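Local atomic coordinates of uncharacterized protein (PDB entry 4RGI), a protein that is of unknown function but folds as a small KTSC domain, an alpha-beta sandwich in which helices pack on one antiparallel sheet. Residues Q7-Y19 against H46-D60. Residues are numbered along the deposited sequence; the frame is centred on the assembly and turned at random. Where two conformers were deposited one is given.
With SO4 (sulfate ion), chain B; GOL (glycerol), chain C.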
# COMPACT_ATOMS: atom_id res chain seq x y z
N GLN A 7 6.51 1.84 6.43
CA GLN A 7 6.29 1.55 7.84
C GLN A 7 5.92 0.10 7.98
O GLN A 7 5.05 -0.37 7.27
CB GLN A 7 5.18 2.40 8.43
CG GLN A 7 5.32 3.88 8.24
CD GLN A 7 4.16 4.64 8.87
OE1 GLN A 7 3.12 4.83 8.24
NE2 GLN A 7 4.33 5.05 10.12
N PRO A 8 6.55 -0.63 8.91
CA PRO A 8 6.11 -2.01 9.11
C PRO A 8 4.68 -2.08 9.65
O PRO A 8 4.29 -1.20 10.40
CB PRO A 8 7.10 -2.56 10.13
CG PRO A 8 8.30 -1.67 9.99
CD PRO A 8 7.77 -0.31 9.67
N VAL A 9 3.92 -3.09 9.23
CA VAL A 9 2.57 -3.31 9.76
C VAL A 9 2.38 -4.78 10.12
O VAL A 9 3.18 -5.63 9.72
CB VAL A 9 1.47 -2.91 8.73
CG1 VAL A 9 1.55 -1.44 8.38
CG2 VAL A 9 1.58 -3.75 7.47
N SER A 10 1.34 -5.08 10.89
CA SER A 10 1.03 -6.46 11.22
C SER A 10 -0.12 -6.94 10.33
O SER A 10 -1.21 -6.37 10.35
CB SER A 10 0.66 -6.63 12.70
OG SER A 10 0.38 -7.98 12.99
N SER A 11 0.15 -7.97 9.55
CA SER A 11 -0.81 -8.47 8.57
C SER A 11 -0.36 -9.84 8.10
O SER A 11 0.83 -10.09 7.99
CB SER A 11 -0.93 -7.51 7.37
OG SER A 11 -1.65 -8.13 6.32
N SER A 12 -1.32 -10.70 7.79
CA SER A 12 -0.97 -12.02 7.28
C SER A 12 -0.48 -11.94 5.84
O SER A 12 0.12 -12.88 5.32
CB SER A 12 -2.17 -12.96 7.39
OG SER A 12 -3.22 -12.60 6.51
N ARG A 13 -0.71 -10.81 5.18
CA ARG A 13 -0.37 -10.71 3.77
C ARG A 13 0.60 -9.59 3.45
O ARG A 13 1.30 -9.63 2.43
CB ARG A 13 -1.63 -10.53 2.95
CG ARG A 13 -2.56 -11.72 3.05
CD ARG A 13 -3.94 -11.35 2.66
NE ARG A 13 -4.00 -10.91 1.26
CZ ARG A 13 -5.10 -10.42 0.71
NH1 ARG A 13 -6.19 -10.30 1.44
NH2 ARG A 13 -5.10 -10.03 -0.57
N ILE A 14 0.65 -8.58 4.31
CA ILE A 14 1.42 -7.38 4.03
C ILE A 14 2.46 -7.13 5.11
O ILE A 14 2.17 -7.24 6.31
CB ILE A 14 0.47 -6.16 3.89
CG1 ILE A 14 -0.43 -6.37 2.67
CG2 ILE A 14 1.27 -4.85 3.78
CD1 ILE A 14 -1.64 -5.43 2.57
N LEU A 15 3.68 -6.82 4.70
CA LEU A 15 4.77 -6.58 5.65
C LEU A 15 4.97 -5.10 5.99
O LEU A 15 5.24 -4.76 7.14
CB LEU A 15 6.08 -7.15 5.10
CG LEU A 15 6.17 -8.67 4.99
CD1 LEU A 15 7.44 -9.05 4.26
CD2 LEU A 15 6.16 -9.31 6.37
N SER A 16 4.85 -4.22 5.00
CA SER A 16 5.07 -2.80 5.22
C SER A 16 4.39 -1.96 4.13
O SER A 16 4.14 -2.44 3.03
CB SER A 16 6.57 -2.45 5.26
OG SER A 16 7.21 -2.75 4.03
N ILE A 17 4.11 -0.71 4.47
CA ILE A 17 3.37 0.21 3.60
C ILE A 17 4.01 1.56 3.67
O ILE A 17 4.25 2.06 4.76
CB ILE A 17 1.89 0.34 4.03
CG1 ILE A 17 1.17 -1.01 3.96
CG2 ILE A 17 1.15 1.35 3.14
CD1 ILE A 17 -0.21 -0.97 4.60
N GLY A 18 4.26 2.16 2.51
CA GLY A 18 4.77 3.52 2.47
C GLY A 18 3.94 4.41 1.56
O GLY A 18 3.22 3.91 0.71
N TYR A 19 4.02 5.72 1.77
CA TYR A 19 3.27 6.64 0.93
C TYR A 19 4.09 7.90 0.68
O TYR A 19 4.70 8.46 1.59
CB TYR A 19 1.93 6.99 1.56
CG TYR A 19 1.06 7.88 0.71
CD1 TYR A 19 0.43 7.39 -0.43
CD2 TYR A 19 0.89 9.22 1.03
CE1 TYR A 19 -0.37 8.23 -1.23
CE2 TYR A 19 0.08 10.05 0.24
CZ TYR A 19 -0.53 9.56 -0.89
OH TYR A 19 -1.32 10.40 -1.66
N HIS A 46 -4.51 6.44 1.88
CA HIS A 46 -3.40 5.92 2.63
C HIS A 46 -3.71 5.97 4.12
O HIS A 46 -3.43 5.03 4.83
CB HIS A 46 -2.13 6.68 2.32
CG HIS A 46 -1.01 6.35 3.25
ND1 HIS A 46 -0.46 7.27 4.12
CD2 HIS A 46 -0.35 5.18 3.47
CE1 HIS A 46 0.50 6.68 4.82
NE2 HIS A 46 0.58 5.42 4.45
N GLN A 47 -4.28 7.08 4.58
CA GLN A 47 -4.63 7.20 5.99
C GLN A 47 -5.62 6.11 6.41
O GLN A 47 -5.43 5.47 7.42
CB GLN A 47 -5.21 8.59 6.28
CG GLN A 47 -4.21 9.71 6.21
CD GLN A 47 -4.90 11.04 6.39
OE1 GLN A 47 -6.12 11.14 6.27
NE2 GLN A 47 -4.13 12.07 6.72
N ASN A 48 -6.66 5.90 5.61
CA ASN A 48 -7.62 4.84 5.91
C ASN A 48 -7.01 3.43 5.88
O ASN A 48 -7.43 2.55 6.63
CB ASN A 48 -8.80 4.88 4.93
CG ASN A 48 -9.69 6.07 5.15
OD1 ASN A 48 -9.64 6.74 6.19
ND2 ASN A 48 -10.53 6.36 4.16
N PHE A 49 -6.06 3.22 4.99
CA PHE A 49 -5.30 1.97 4.91
C PHE A 49 -4.60 1.71 6.22
O PHE A 49 -4.67 0.62 6.78
CB PHE A 49 -4.28 2.06 3.78
CG PHE A 49 -3.77 0.72 3.25
CD1 PHE A 49 -4.20 -0.50 3.76
CD2 PHE A 49 -2.86 0.71 2.20
CE1 PHE A 49 -3.72 -1.70 3.23
CE2 PHE A 49 -2.37 -0.49 1.66
CZ PHE A 49 -2.80 -1.71 2.19
N MSE A 50 -3.93 2.74 6.74
CA MSE A 50 -3.14 2.58 7.95
C MSE A 50 -4.03 2.36 9.18
O MSE A 50 -3.61 1.71 10.14
CB MSE A 50 -2.23 3.79 8.17
CG MSE A 50 -1.17 3.96 7.08
SE MSE A 50 -0.17 2.33 6.60
CE MSE A 50 0.93 2.10 8.19
N SER A 51 -5.25 2.89 9.13
CA SER A 51 -6.17 2.74 10.25
C SER A 51 -7.05 1.51 10.19
O SER A 51 -7.76 1.21 11.14
CB SER A 51 -7.08 3.96 10.35
OG SER A 51 -6.30 5.12 10.55
N ALA A 52 -7.02 0.80 9.07
CA ALA A 52 -7.91 -0.35 8.88
C ALA A 52 -7.66 -1.43 9.92
O ALA A 52 -6.51 -1.69 10.29
CB ALA A 52 -7.75 -0.93 7.48
N VAL A 53 -8.74 -2.07 10.36
CA VAL A 53 -8.66 -3.25 11.20
C VAL A 53 -7.84 -4.36 10.51
O VAL A 53 -6.92 -4.93 11.11
CB VAL A 53 -10.09 -3.78 11.51
CG1 VAL A 53 -10.04 -5.17 12.10
CG2 VAL A 53 -10.81 -2.83 12.43
N SER A 54 -8.16 -4.63 9.25
CA SER A 54 -7.47 -5.63 8.44
C SER A 54 -6.81 -5.01 7.21
O SER A 54 -7.52 -4.52 6.32
CB SER A 54 -8.46 -6.70 7.98
OG SER A 54 -7.83 -7.61 7.07
N LYS A 55 -5.48 -5.02 7.14
CA LYS A 55 -4.80 -4.44 5.98
C LYS A 55 -5.15 -5.25 4.73
O LYS A 55 -5.30 -4.69 3.63
CB LYS A 55 -3.27 -4.41 6.18
CG LYS A 55 -2.79 -3.61 7.40
CD LYS A 55 -3.06 -2.13 7.26
CE LYS A 55 -2.44 -1.35 8.40
NZ LYS A 55 -3.26 -1.45 9.65
N GLY A 56 -5.26 -6.56 4.88
CA GLY A 56 -5.65 -7.40 3.76
C GLY A 56 -7.02 -7.06 3.20
O GLY A 56 -7.19 -6.95 1.98
N ARG A 57 -8.00 -6.90 4.07
CA ARG A 57 -9.35 -6.59 3.63
C ARG A 57 -9.41 -5.25 2.95
O ARG A 57 -10.08 -5.08 1.93
CB ARG A 57 -10.34 -6.61 4.80
CG ARG A 57 -11.76 -6.23 4.38
CD ARG A 57 -12.76 -6.22 5.55
NE ARG A 57 -14.02 -5.58 5.17
CZ ARG A 57 -15.06 -6.23 4.68
NH1 ARG A 57 -15.01 -7.55 4.50
NH2 ARG A 57 -16.16 -5.56 4.35
N PHE A 58 -8.70 -4.28 3.53
CA PHE A 58 -8.68 -2.94 2.95
C PHE A 58 -7.98 -2.98 1.60
O PHE A 58 -8.45 -2.39 0.64
CB PHE A 58 -8.01 -1.93 3.87
CG PHE A 58 -8.10 -0.52 3.38
CD1 PHE A 58 -7.19 -0.02 2.46
CD2 PHE A 58 -9.10 0.31 3.83
CE1 PHE A 58 -7.28 1.27 1.99
CE2 PHE A 58 -9.20 1.61 3.36
CZ PHE A 58 -8.29 2.08 2.45
N PHE A 59 -6.85 -3.67 1.52
CA PHE A 59 -6.19 -3.80 0.23
C PHE A 59 -7.13 -4.40 -0.80
O PHE A 59 -7.28 -3.89 -1.91
CB PHE A 59 -4.93 -4.65 0.33
CG PHE A 59 -4.34 -4.98 -0.99
CD1 PHE A 59 -3.75 -4.00 -1.77
CD2 PHE A 59 -4.39 -6.27 -1.49
CE1 PHE A 59 -3.20 -4.31 -3.00
CE2 PHE A 59 -3.85 -6.58 -2.72
CZ PHE A 59 -3.26 -5.61 -3.48
N ASP A 60 -7.81 -5.48 -0.43
CA ASP A 60 -8.70 -6.15 -1.38
C ASP A 60 -9.86 -5.27 -1.82
O ASP A 60 -10.27 -5.32 -2.99
CB ASP A 60 -9.26 -7.45 -0.78
CG ASP A 60 -8.26 -8.57 -0.78
OD1 ASP A 60 -7.32 -8.52 -1.60
OD2 ASP A 60 -8.41 -9.52 0.02
S SO4 B . -4.73 -9.50 7.42
O1 SO4 B . -4.57 -10.28 6.21
O2 SO4 B . -3.93 -10.12 8.46
O3 SO4 B . -4.26 -8.15 7.15
O4 SO4 B . -6.15 -9.48 7.83
C1 GOL C . -0.88 -0.26 12.91
O1 GOL C . -1.61 -0.20 11.70
C2 GOL C . 0.36 -1.12 12.71
O2 GOL C . 1.16 -1.07 13.86
C3 GOL C . -0.03 -2.57 12.46
O3 GOL C . -0.61 -2.66 11.18
O HOH W 1 2.92 4.57 5.57
O HOH W 2 -3.91 -6.47 9.25
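Ile17 and Phe49 centre the packing of strand 14-19 on the two helices: the methyl CD1 of Ile17 stands over the middle of the Phe49 ring, a CH-pi contact 13° off the ring normal, while Ile14 CD1 meets the same ring at its edge, 3.9 Å from Phe49 CZ. Alongside, the selenium of selenomethionine Met50 lies against Ile17 CG2 at 3.8 Å; bends at chi2 and chi3 fold its methyl CE back to Val9 CG1. Further along the strand, Tyr19 and His46 interlock by their CB atoms. Tyr19 CB sits 3.3 Å from the centroid of the imidazole and His46 CB covers one face of the phenol ring, and the nearly parallel rings, slid apart, scarcely overlap. A water in the imidazole plane links His46 NE2 to Gln7 OE1. The opposite end is polar. Arg13 presents NH1 and NH2 end-on to Asp60, one to each oxygen (NH1 to OD2 2.7 Å, NH2 to OD1 2.9 Å), with the guanidinium and carboxylate planes turned 38° apart; Asp60 OD1 also pairs with Lys64. Beside this salt bridge, a sulfate, probably from the crystallisation liquor, joins the segments: Ser11 OG and Gly56 N both donate to its O3, Ser12 donates to O1 through OG and to O2 through its backbone N, and Ser54, the N-cap residue of helix 55-63, donates through OG to O4 at 2.6 Å. Serine hydroxyls, a loop amide and a first-turn helix amide form a classic anion-binding arrangement, here bordering the sheet-helix interface of an alpha-beta sandwich.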